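Local coordinates for Succinylglutamatedesuccinylase/aspartoacylase (PDB 3CDX) that probably hydrolyses carbon-nitrogen bonds in linear amides, as a metal-dependent member of the succinylglutamate desuccinylase/aspartoacylase family, at the interface of chains A and B and the interface of chains A and C. Coordinates in Å, arbitrary orientation; residue numbers count along the deposited sequence, not the author numbering. Chains: chain A/B/C, Succinylglutamatedesuccinylase/aspartoacylase.

Contact 1: the interface of chains A and B. Residues chain A 65, 104-106, 113, 116, 153-154; chain B 32-38.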
loop_
_atom_site.group_PDB
_atom_site.type_symbol
_atom_site.label_atom_id
_atom_site.label_comp_id
_atom_site.label_asym_id
_atom_site.label_seq_id
_atom_site.Cartn_x
_atom_site.Cartn_y
_atom_site.Cartn_z
ATOM N N ASP A 65 -2.518 8.627 18.472
ATOM C CA ASP A 65 -3.220 7.579 19.240
ATOM C C ASP A 65 -3.118 7.748 20.770
ATOM O O ASP A 65 -3.395 6.832 21.526
ATOM C CB ASP A 65 -2.733 6.170 18.832
ATOM C CG ASP A 65 -1.234 5.949 19.077
ATOM O OD1 ASP A 65 -0.465 6.908 19.300
ATOM O OD2 ASP A 65 -0.811 4.789 19.003
ATOM N N THR A 104 -2.936 7.001 14.666
ATOM C CA THR A 104 -1.649 6.316 14.711
ATOM C C THR A 104 -0.604 7.146 15.441
ATOM O O THR A 104 -0.739 8.351 15.560
ATOM C CB THR A 104 -1.103 5.940 13.267
ATOM O OG1 THR A 104 -1.017 7.125 12.479
ATOM C CG2 THR A 104 -2.032 4.964 12.562
ATOM N N ARG A 105 0.451 6.467 15.894
ATOM C CA ARG A 105 1.646 7.099 16.449
ATOM C C ARG A 105 2.424 7.832 15.365
ATOM O O ARG A 105 2.784 9.007 15.566
ATOM C CB ARG A 105 2.542 6.040 17.074
ATOM C CG ARG A 105 3.689 6.632 17.870
ATOM C CD ARG A 105 4.569 5.505 18.411
ATOM N NE ARG A 105 5.768 6.028 19.061
ATOM C CZ ARG A 105 5.824 6.393 20.334
ATOM N NH1 ARG A 105 4.745 6.308 21.107
ATOM N NH2 ARG A 105 6.953 6.856 20.835
ATOM N N LEU A 106 2.703 7.136 14.241
ATOM C CA LEU A 106 3.481 7.670 13.118
ATOM C C LEU A 106 2.574 8.442 12.195
ATOM O O LEU A 106 1.360 8.171 12.137
ATOM C CB LEU A 106 4.140 6.527 12.284
ATOM C CG LEU A 106 4.962 5.461 13.043
ATOM C CD1 LEU A 106 5.813 4.601 12.087
ATOM C CD2 LEU A 106 5.811 6.085 14.105
ATOM N N ASP A 113 7.786 9.392 13.020
ATOM C CA ASP A 113 7.431 9.605 14.411
ATOM C C ASP A 113 7.860 11.033 14.702
ATOM O O ASP A 113 9.048 11.313 14.782
ATOM C CB ASP A 113 8.190 8.642 15.305
ATOM C CG ASP A 113 7.730 8.723 16.765
ATOM O OD1 ASP A 113 7.311 9.820 17.208
ATOM O OD2 ASP A 113 7.787 7.669 17.442
ATOM N N ARG A 116 10.593 11.872 17.087
ATOM C CA ARG A 116 11.979 11.600 16.789
ATOM C C ARG A 116 12.467 12.663 15.786
ATOM O O ARG A 116 13.531 12.463 15.170
ATOM C CB ARG A 116 12.154 10.179 16.188
ATOM C CG ARG A 116 11.653 9.023 17.044
ATOM C CD ARG A 116 12.317 9.005 18.426
ATOM N NE ARG A 116 11.940 7.855 19.252
ATOM C CZ ARG A 116 11.113 7.892 20.304
ATOM N NH1 ARG A 116 10.536 9.027 20.680
ATOM N NH2 ARG A 116 10.847 6.772 20.979
ATOM N N HIS A 153 -0.832 2.569 21.271
ATOM C CA HIS A 153 -0.983 1.151 20.984
ATOM C C HIS A 153 0.158 0.246 21.446
ATOM O O HIS A 153 0.044 -0.973 21.329
ATOM C CB HIS A 153 -1.179 0.943 19.477
ATOM C CG HIS A 153 -2.460 1.513 18.961
ATOM N ND1 HIS A 153 -2.619 2.857 18.695
ATOM C CD2 HIS A 153 -3.654 0.933 18.682
ATOM C CE1 HIS A 153 -3.851 3.079 18.267
ATOM N NE2 HIS A 153 -4.489 1.924 18.219
ATOM N N SER A 154 1.228 0.832 21.976
ATOM C CA SER A 154 2.454 0.111 22.352
ATOM C C SER A 154 2.414 -0.657 23.709
ATOM O O SER A 154 2.963 -1.767 23.843
ATOM C CB SER A 154 3.648 1.090 22.351
ATOM O OG SER A 154 3.897 1.612 21.048
ATOM N N SER B 32 10.862 2.915 15.919
ATOM C CA SER B 32 9.523 3.224 16.369
ATOM C C SER B 32 8.523 2.713 15.319
ATOM O O SER B 32 8.614 3.067 14.149
ATOM C CB SER B 32 9.402 4.734 16.543
ATOM O OG SER B 32 8.104 5.110 16.950
ATOM N N ARG B 33 7.588 1.866 15.741
ATOM C CA ARG B 33 6.486 1.402 14.889
ATOM C C ARG B 33 5.175 1.832 15.560
ATOM O O ARG B 33 5.174 2.216 16.736
ATOM C CB ARG B 33 6.521 -0.146 14.729
ATOM C CG ARG B 33 7.907 -0.758 14.385
ATOM C CD ARG B 33 7.862 -2.275 14.042
ATOM N NE ARG B 33 7.108 -3.063 15.017
ATOM C CZ ARG B 33 7.632 -3.700 16.069
ATOM N NH1 ARG B 33 8.954 -3.696 16.316
ATOM N NH2 ARG B 33 6.818 -4.356 16.895
ATOM N N ASN B 34 4.068 1.728 14.838
ATOM C CA ASN B 34 2.754 2.108 15.405
ATOM C C ASN B 34 2.365 1.395 16.708
ATOM O O ASN B 34 1.881 2.041 17.629
ATOM C CB ASN B 34 1.627 2.043 14.351
ATOM C CG ASN B 34 1.634 3.270 13.406
ATOM O OD1 ASN B 34 1.871 4.416 13.837
ATOM N ND2 ASN B 34 1.410 3.028 12.119
ATOM N N ASN B 35 2.611 0.082 16.787
ATOM C CA ASN B 35 2.380 -0.670 18.031
ATOM C C ASN B 35 3.638 -1.029 18.845
ATOM O O ASN B 35 3.581 -1.880 19.742
ATOM C CB ASN B 35 1.498 -1.892 17.774
ATOM C CG ASN B 35 2.184 -2.952 16.953
ATOM O OD1 ASN B 35 3.364 -2.837 16.586
ATOM N ND2 ASN B 35 1.459 -4.020 16.681
ATOM N N SER B 36 4.758 -0.358 18.541
ATOM C CA SER B 36 6.008 -0.531 19.285
ATOM C C SER B 36 6.887 0.712 19.139
ATOM O O SER B 36 7.882 0.692 18.398
ATOM C CB SER B 36 6.758 -1.783 18.780
ATOM O OG SER B 36 7.897 -2.116 19.561
ATOM N N GLY B 37 6.546 1.762 19.885
ATOM C CA GLY B 37 7.196 3.067 19.761
ATOM C C GLY B 37 8.621 3.062 20.289
ATOM O O GLY B 37 9.443 3.909 19.923
ATOM N N TRP B 38 8.906 2.073 21.129
ATOM C CA TRP B 38 10.195 1.906 21.788
ATOM C C TRP B 38 10.843 0.595 21.345
ATOM O O TRP B 38 11.619 0.035 22.097
ATOM C CB TRP B 38 10.033 1.881 23.322
ATOM C CG TRP B 38 9.748 3.227 23.996
ATOM C CD1 TRP B 38 9.307 4.380 23.392
ATOM C CD2 TRP B 38 9.863 3.533 25.396
ATOM N NE1 TRP B 38 9.149 5.381 24.327
ATOM C CE2 TRP B 38 9.487 4.891 25.563
ATOM C CE3 TRP B 38 10.246 2.793 26.532
ATOM C CZ2 TRP B 38 9.484 5.523 26.820
ATOM C CZ3 TRP B 38 10.249 3.429 27.778
ATOM C CH2 TRP B 38 9.869 4.772 27.911
HETATM O O HOH W 1 2.140 3.279 20.139
HETATM O O HOH W 2 -0.176 3.720 16.574
HETATM O O HOH W 3 4.961 -2.575 22.062
#
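The tip of chain B that follows strand 21-33 plugs into loops of chain A, and B:Asn34 buries the most surface of any residue here. Its CG stands anti to the carbonyl carbon (chi1 -78°), which points the amide at the backbone of A:Thr104 to A:Leu106. B:Asn34 OD1 accepts from A:Leu106 N at 2.9 Å, nearly straight (172° at H) and almost along the C=O axis, while CB of A:Thr104 and CG of A:Leu106 pack against the amide from obliquely crossing side chains. Beside it lies a tight charged knot. B:Ser32 OG, anti to its own backbone N, gives its hydrogen to the anti lone pair of A:Asp113 OD2 at 2.6 Å. A:Arg105 NE shares its hydrogen between B:Ser32 OG at 3.3 Å and A:Asp113 OD2, its salt-bridge partner, neither bond straight, so the carboxylate oxygen is held by two donors. The extended A:Arg105 chain lays one guanidinium face over B:Gly37 CA. The opposite flank is looser and wet. A:Ser154 OG accepts from B:Gly37 N at 2.9 Å and also meets water 1, which reaches B:Asn34 O; water 2 ties that carbonyl to A:Asp65 OD2, itself fixed by A:His153 ND1 at 2.7 Å. Water 3 joins the carbonyls of A:Ser154 and B:Asn35. A:Asp65 lies between A:His63 and A:Glu66, both calcium ligands, so this packing, if kept in solution, would seat a neighbour's loop near the metal-binding segment and may brace the loops there.

Contact 2: the interface of chains A and B. Residues chain A 271, 328-331; chain B 33, 36, 39-40, 42.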
loop_
_atom_site.group_PDB
_atom_site.type_symbol
_atom_site.label_atom_id
_atom_site.label_comp_id
_atom_site.label_asym_id
_atom_site.label_seq_id
_atom_site.Cartn_x
_atom_site.Cartn_y
_atom_site.Cartn_z
ATOM N N MET A 271 12.667 -7.615 28.281
ATOM C CA MET A 271 12.726 -7.610 26.835
ATOM C C MET A 271 12.297 -8.963 26.241
ATOM O O MET A 271 12.600 -10.022 26.790
ATOM C CB MET A 271 14.148 -7.251 26.410
ATOM C CG MET A 271 14.658 -5.904 27.003
ATOM S SD MET A 271 13.859 -4.399 26.432
ATOM C CE MET A 271 14.288 -4.375 24.699
ATOM N N THR A 328 7.240 -8.488 19.214
ATOM C CA THR A 328 8.328 -8.679 18.291
ATOM C C THR A 328 9.623 -8.760 19.098
ATOM O O THR A 328 9.795 -8.007 20.051
ATOM C CB THR A 328 8.380 -7.533 17.241
ATOM O OG1 THR A 328 7.137 -7.476 16.540
ATOM C CG2 THR A 328 9.472 -7.783 16.188
ATOM N N ARG A 329 10.516 -9.681 18.717
ATOM C CA ARG A 329 11.900 -9.716 19.236
ATOM C C ARG A 329 12.451 -8.296 19.380
ATOM O O ARG A 329 12.363 -7.501 18.440
ATOM C CB ARG A 329 12.818 -10.504 18.278
ATOM C CG ARG A 329 14.297 -10.539 18.714
ATOM C CD ARG A 329 15.195 -11.163 17.639
ATOM N NE ARG A 329 16.611 -11.166 18.036
ATOM C CZ ARG A 329 17.538 -11.996 17.549
ATOM N NH1 ARG A 329 17.233 -12.941 16.656
ATOM N NH2 ARG A 329 18.778 -11.897 17.989
ATOM N N GLY A 330 13.008 -7.981 20.541
ATOM C CA GLY A 330 13.460 -6.619 20.814
ATOM C C GLY A 330 12.494 -5.623 21.458
ATOM O O GLY A 330 12.897 -4.518 21.761
ATOM N N ASP A 331 11.218 -5.983 21.646
ATOM C CA ASP A 331 10.237 -5.105 22.315
ATOM C C ASP A 331 10.417 -5.286 23.797
ATOM O O ASP A 331 10.752 -6.377 24.266
ATOM C CB ASP A 331 8.783 -5.523 22.021
ATOM C CG ASP A 331 8.327 -5.238 20.577
ATOM O OD1 ASP A 331 8.971 -4.460 19.837
ATOM O OD2 ASP A 331 7.281 -5.807 20.191
ATOM N N ARG B 33 7.588 1.866 15.741
ATOM C CA ARG B 33 6.486 1.402 14.889
ATOM C C ARG B 33 5.175 1.832 15.560
ATOM O O ARG B 33 5.174 2.216 16.736
ATOM C CB ARG B 33 6.521 -0.146 14.729
ATOM C CG ARG B 33 7.907 -0.758 14.385
ATOM C CD ARG B 33 7.862 -2.275 14.042
ATOM N NE ARG B 33 7.108 -3.063 15.017
ATOM C CZ ARG B 33 7.632 -3.700 16.069
ATOM N NH1 ARG B 33 8.954 -3.696 16.316
ATOM N NH2 ARG B 33 6.818 -4.356 16.895
ATOM N N SER B 36 4.758 -0.358 18.541
ATOM C CA SER B 36 6.008 -0.531 19.285
ATOM C C SER B 36 6.887 0.712 19.139
ATOM O O SER B 36 7.882 0.692 18.398
ATOM C CB SER B 36 6.758 -1.783 18.780
ATOM O OG SER B 36 7.897 -2.116 19.561
ATOM N N GLY B 39 10.510 0.115 20.142
ATOM C CA GLY B 39 11.030 -1.133 19.594
ATOM C C GLY B 39 12.508 -1.043 19.262
ATOM O O GLY B 39 13.040 0.046 19.105
ATOM N N THR B 40 13.190 -2.182 19.221
ATOM C CA THR B 40 14.589 -2.206 18.786
ATOM C C THR B 40 14.836 -3.304 17.789
ATOM O O THR B 40 14.187 -4.355 17.826
ATOM C CB THR B 40 15.571 -2.417 19.939
ATOM O OG1 THR B 40 15.260 -3.653 20.572
ATOM C CG2 THR B 40 15.462 -1.302 20.949
ATOM N N GLU B 42 17.910 -5.708 16.535
ATOM C CA GLU B 42 19.176 -6.243 17.032
ATOM C C GLU B 42 20.071 -6.617 15.860
ATOM O O GLU B 42 19.740 -7.528 15.108
ATOM C CB GLU B 42 18.914 -7.450 17.932
ATOM C CG GLU B 42 18.116 -7.099 19.198
ATOM C CD GLU B 42 17.824 -8.295 20.079
ATOM O OE1 GLU B 42 18.102 -9.446 19.676
ATOM O OE2 GLU B 42 17.289 -8.086 21.192
HETATM O O HOH W 4 11.365 -4.436 18.619
HETATM O O HOH W 5 13.177 -6.613 16.168
#
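Charge pairs mark both ends of this patch, where loop A:Thr328 to A:Asp331 meets the end of strand 21-33, the following turn and strand 39-50 of chain B. At one end A:Arg329, extended from CG to NE, presents NE and NH2 side-on to a single oxygen, B:Glu42 OE1, with NE at 2.8 Å and NH2 at 3.1 Å. That oxygen lies in the guanidinium plane, but the carboxylate is turned 86° to it, so NE arrives from above the carboxylate plane. An alanine here would remove both donors and would probably leave B:Glu42 without its ionic partner, loosening this end. At the other end B:Arg33, bent at chi3 (-49°), brings NH1 to a longer salt bridge with A:Asp331 OD1 at 3.6 Å, the groups nearly coplanar with A:Asp331 OD2 at the guanidinium edge; B:Arg33 NH2 can also donate to A:Thr328 OG1 at 3.2 Å. Hydroxyls come next. B:Ser36 OG, at the B:Arg33 end, meets A:Asp331 OD1 at 2.6 Å from above the carboxylate plane, while OD2 accepts the A:Thr328 N-H and steadies the group. Between the charge pairs B:Thr40 OG1, in the crowded position (chi1 59°), gives its hydrogen to an in-plane lone pair of A:Gly330 O at 2.8 Å. Water 4 gathers A:Asp331 OD1, A:Arg329 O and both backbone polar groups of B:Thr40; water 5 links A:Arg329 O to B:Thr40 O. The patch fastens a loop to a neighbouring subunit's strand in the deposited hexamer.

Contact 3: the interface of chains A and C. Residues chain A 277-280, 323-326; chain C 67, 71, 103, 219-221.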
loop_
_atom_site.group_PDB
_atom_site.type_symbol
_atom_site.label_atom_id
_atom_site.label_comp_id
_atom_site.label_asym_id
_atom_site.label_seq_id
_atom_site.Cartn_x
_atom_site.Cartn_y
_atom_site.Cartn_z
ATOM N N LEU A 277 3.672 -14.815 21.036
ATOM C CA LEU A 277 2.483 -14.387 21.760
ATOM C C LEU A 277 2.804 -14.303 23.256
ATOM O O LEU A 277 2.933 -15.327 23.961
ATOM C CB LEU A 277 1.301 -15.345 21.465
ATOM C CG LEU A 277 -0.020 -15.180 22.265
ATOM C CD1 LEU A 277 -0.415 -13.729 22.469
ATOM C CD2 LEU A 277 -1.182 -15.942 21.603
ATOM N N PHE A 278 2.931 -13.076 23.730
ATOM C CA PHE A 278 3.300 -12.855 25.108
ATOM C C PHE A 278 2.132 -12.768 26.078
ATOM O O PHE A 278 1.274 -11.895 25.959
ATOM C CB PHE A 278 4.208 -11.635 25.256
ATOM C CG PHE A 278 4.561 -11.329 26.684
ATOM C CD1 PHE A 278 5.536 -12.072 27.336
ATOM C CD2 PHE A 278 3.893 -10.319 27.379
ATOM C CE1 PHE A 278 5.855 -11.817 28.684
ATOM C CE2 PHE A 278 4.201 -10.042 28.719
ATOM C CZ PHE A 278 5.184 -10.799 29.371
ATOM N N GLU A 279 2.156 -13.668 27.067
ATOM C CA GLU A 279 1.165 -13.761 28.137
ATOM C C GLU A 279 1.791 -13.180 29.418
ATOM O O GLU A 279 2.757 -13.780 29.961
ATOM C CB GLU A 279 0.788 -15.236 28.391
ATOM C CG GLU A 279 -0.175 -15.413 29.572
ATOM C CD GLU A 279 -0.253 -16.839 30.067
ATOM O OE1 GLU A 279 0.209 -17.740 29.377
ATOM O OE2 GLU A 279 -0.818 -17.063 31.127
ATOM N N PRO A 280 1.271 -12.028 29.896
ATOM C CA PRO A 280 1.836 -11.439 31.099
ATOM C C PRO A 280 1.291 -12.079 32.382
ATOM O O PRO A 280 0.232 -12.726 32.368
ATOM C CB PRO A 280 1.364 -9.993 31.025
ATOM C CG PRO A 280 0.005 -10.083 30.308
ATOM C CD PRO A 280 0.177 -11.204 29.319
ATOM N N GLY A 323 1.571 -4.367 25.587
ATOM C CA GLY A 323 0.465 -3.855 24.762
ATOM C C GLY A 323 -0.085 -4.964 23.887
ATOM O O GLY A 323 -0.945 -5.737 24.347
ATOM N N PRO A 324 0.397 -5.059 22.626
ATOM C CA PRO A 324 -0.016 -6.132 21.680
ATOM C C PRO A 324 0.212 -7.530 22.250
ATOM O O PRO A 324 1.235 -7.767 22.881
ATOM C CB PRO A 324 0.918 -5.966 20.463
ATOM C CG PRO A 324 1.655 -4.716 20.657
ATOM C CD PRO A 324 1.408 -4.142 22.045
ATOM N N GLY A 325 -0.722 -8.449 22.006
ATOM C CA GLY A 325 -0.462 -9.858 22.286
ATOM C C GLY A 325 0.756 -10.383 21.547
ATOM O O GLY A 325 1.649 -11.003 22.142
ATOM N N ARG A 326 0.804 -10.172 20.236
ATOM C CA ARG A 326 1.930 -10.662 19.488
ATOM C C ARG A 326 3.071 -9.645 19.602
ATOM O O ARG A 326 2.953 -8.516 19.129
ATOM C CB ARG A 326 1.527 -10.956 18.044
ATOM C CG ARG A 326 2.708 -11.439 17.156
ATOM C CD ARG A 326 2.171 -12.028 15.856
ATOM N NE ARG A 326 3.195 -12.372 14.878
ATOM C CZ ARG A 326 4.003 -13.434 14.958
ATOM N NH1 ARG A 326 3.947 -14.269 16.013
ATOM N NH2 ARG A 326 4.883 -13.666 13.983
ATOM N N TYR C 67 -6.352 -13.701 21.410
ATOM C CA TYR C 67 -5.198 -14.454 21.926
ATOM C C TYR C 67 -5.535 -15.533 22.898
ATOM O O TYR C 67 -4.805 -16.521 23.002
ATOM C CB TYR C 67 -4.225 -13.498 22.643
ATOM C CG TYR C 67 -3.901 -12.261 21.834
ATOM C CD1 TYR C 67 -3.315 -12.379 20.574
ATOM C CD2 TYR C 67 -4.192 -10.978 22.326
ATOM C CE1 TYR C 67 -3.015 -11.251 19.811
ATOM C CE2 TYR C 67 -3.883 -9.849 21.597
ATOM C CZ TYR C 67 -3.308 -9.988 20.336
ATOM O OH TYR C 67 -3.011 -8.871 19.612
ATOM N N ILE C 71 -3.608 -19.243 23.449
ATOM C CA ILE C 71 -2.884 -19.597 24.667
ATOM C C ILE C 71 -3.461 -20.868 25.342
ATOM O O ILE C 71 -2.756 -21.879 25.500
ATOM C CB ILE C 71 -2.890 -18.412 25.679
ATOM C CG1 ILE C 71 -2.049 -17.261 25.132
ATOM C CG2 ILE C 71 -2.367 -18.882 27.066
ATOM C CD1 ILE C 71 -2.332 -15.880 25.796
ATOM N N ASP C 103 -1.199 -10.324 13.287
ATOM C CA ASP C 103 -1.977 -9.831 14.439
ATOM C C ASP C 103 -3.175 -8.957 14.023
ATOM O O ASP C 103 -3.386 -7.858 14.568
ATOM C CB ASP C 103 -1.040 -9.081 15.405
ATOM C CG ASP C 103 -1.689 -8.771 16.753
ATOM O OD1 ASP C 103 -2.749 -9.383 17.083
ATOM O OD2 ASP C 103 -1.124 -7.914 17.495
ATOM N N GLY C 219 -6.913 -5.254 22.125
ATOM C CA GLY C 219 -5.640 -5.572 21.467
ATOM C C GLY C 219 -4.581 -6.188 22.387
ATOM O O GLY C 219 -3.451 -6.400 21.974
ATOM N N ARG C 220 -4.955 -6.479 23.623
ATOM C CA ARG C 220 -4.032 -7.019 24.626
ATOM C C ARG C 220 -4.401 -8.441 25.111
ATOM O O ARG C 220 -5.414 -9.018 24.684
ATOM C CB ARG C 220 -3.929 -6.059 25.823
ATOM C CG ARG C 220 -5.256 -5.729 26.515
ATOM C CD ARG C 220 -5.642 -6.745 27.648
ATOM N NE ARG C 220 -6.587 -6.157 28.608
ATOM C CZ ARG C 220 -7.917 -6.180 28.477
ATOM N NH1 ARG C 220 -8.486 -6.768 27.432
ATOM N NH2 ARG C 220 -8.690 -5.598 29.383
ATOM N N VAL C 221 -3.563 -8.997 26.005
ATOM C CA VAL C 221 -3.853 -10.280 26.647
ATOM C C VAL C 221 -4.434 -10.003 28.019
ATOM O O VAL C 221 -3.820 -9.292 28.845
ATOM C CB VAL C 221 -2.616 -11.197 26.787
ATOM C CG1 VAL C 221 -2.936 -12.466 27.649
ATOM C CG2 VAL C 221 -2.132 -11.651 25.431
HETATM O O HOH W 6 -0.790 -7.685 26.184
HETATM O O HOH W 7 1.369 -7.139 17.042
#
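The phenol ring of C:Tyr67 carries A:Gly325 on one face, the glycine CA standing 3.6 Å from the ring centroid in a CH-pi contact displaced toward the rim; the backbone of C:Gly219 and C:Arg220 lies at its edge. This tyrosine directly follows C:Glu66, which with C:His63 forms the HxxE metal motif of the succinylglutamate desuccinylase/aspartoacylase family of zinc hydrolases, occupied by calcium in this crystal, so chain A packs close to the metal-binding segment of chain C. The ring is pinned at its tip, where C:Tyr67 OH donates to the syn lone pair of C:Asp103 OD1 at 2.6 Å. C:Asp103 OD2 holds water 7, which bridges to A:Arg326 O. A:Gly325 N reaches C:Gly219 O across the interface at 3.4 Å, a weak bond. Nearer the ring's base, A:Leu277, its CG anti to the backbone N (chi1 173°), splits its branches: CD1 lies obliquely against C:Tyr67 CD1 at 3.7 Å, and CD2 crosses to C:Ile71 CG1 at 3.9 Å, on helix 68-79. A:Glu279 OE1 only brushes the C:Ile71 CG2 methyl. C:Val221, which loses the most surface to the partner in this patch, spreads its methyls with CG1 anti to the backbone N. C:Val221 CG1 rests on A:Pro280 CD at 3.8 Å, while CG2 turns toward A:Phe278 O and stands about as far from A:Gly325 CA as from A:Leu277 CD1. C:Val221 N donates to water 6 at 3.1 Å, and that water passes on to A:Gly323 O.

Contact 1 and contact 2 form one continuous grip of chain A on chain B: their centres of C-alpha atoms are about 11 Å apart, and both use B:Arg33 and B:Ser36, where strand 21-33 gives way to the turn before strand 39-50. Contact 3, with chain C, lies about 14 Å from contact 2 and about 17 Å from contact 1. A:Thr328 in contact 2 follows closely on A:Arg326 in contact 3, so neighbouring stretches of chain A face different partners. The A-C interface is two-fold and the A-B interface is not an exact two-fold; together they may knit the deposited hexamer.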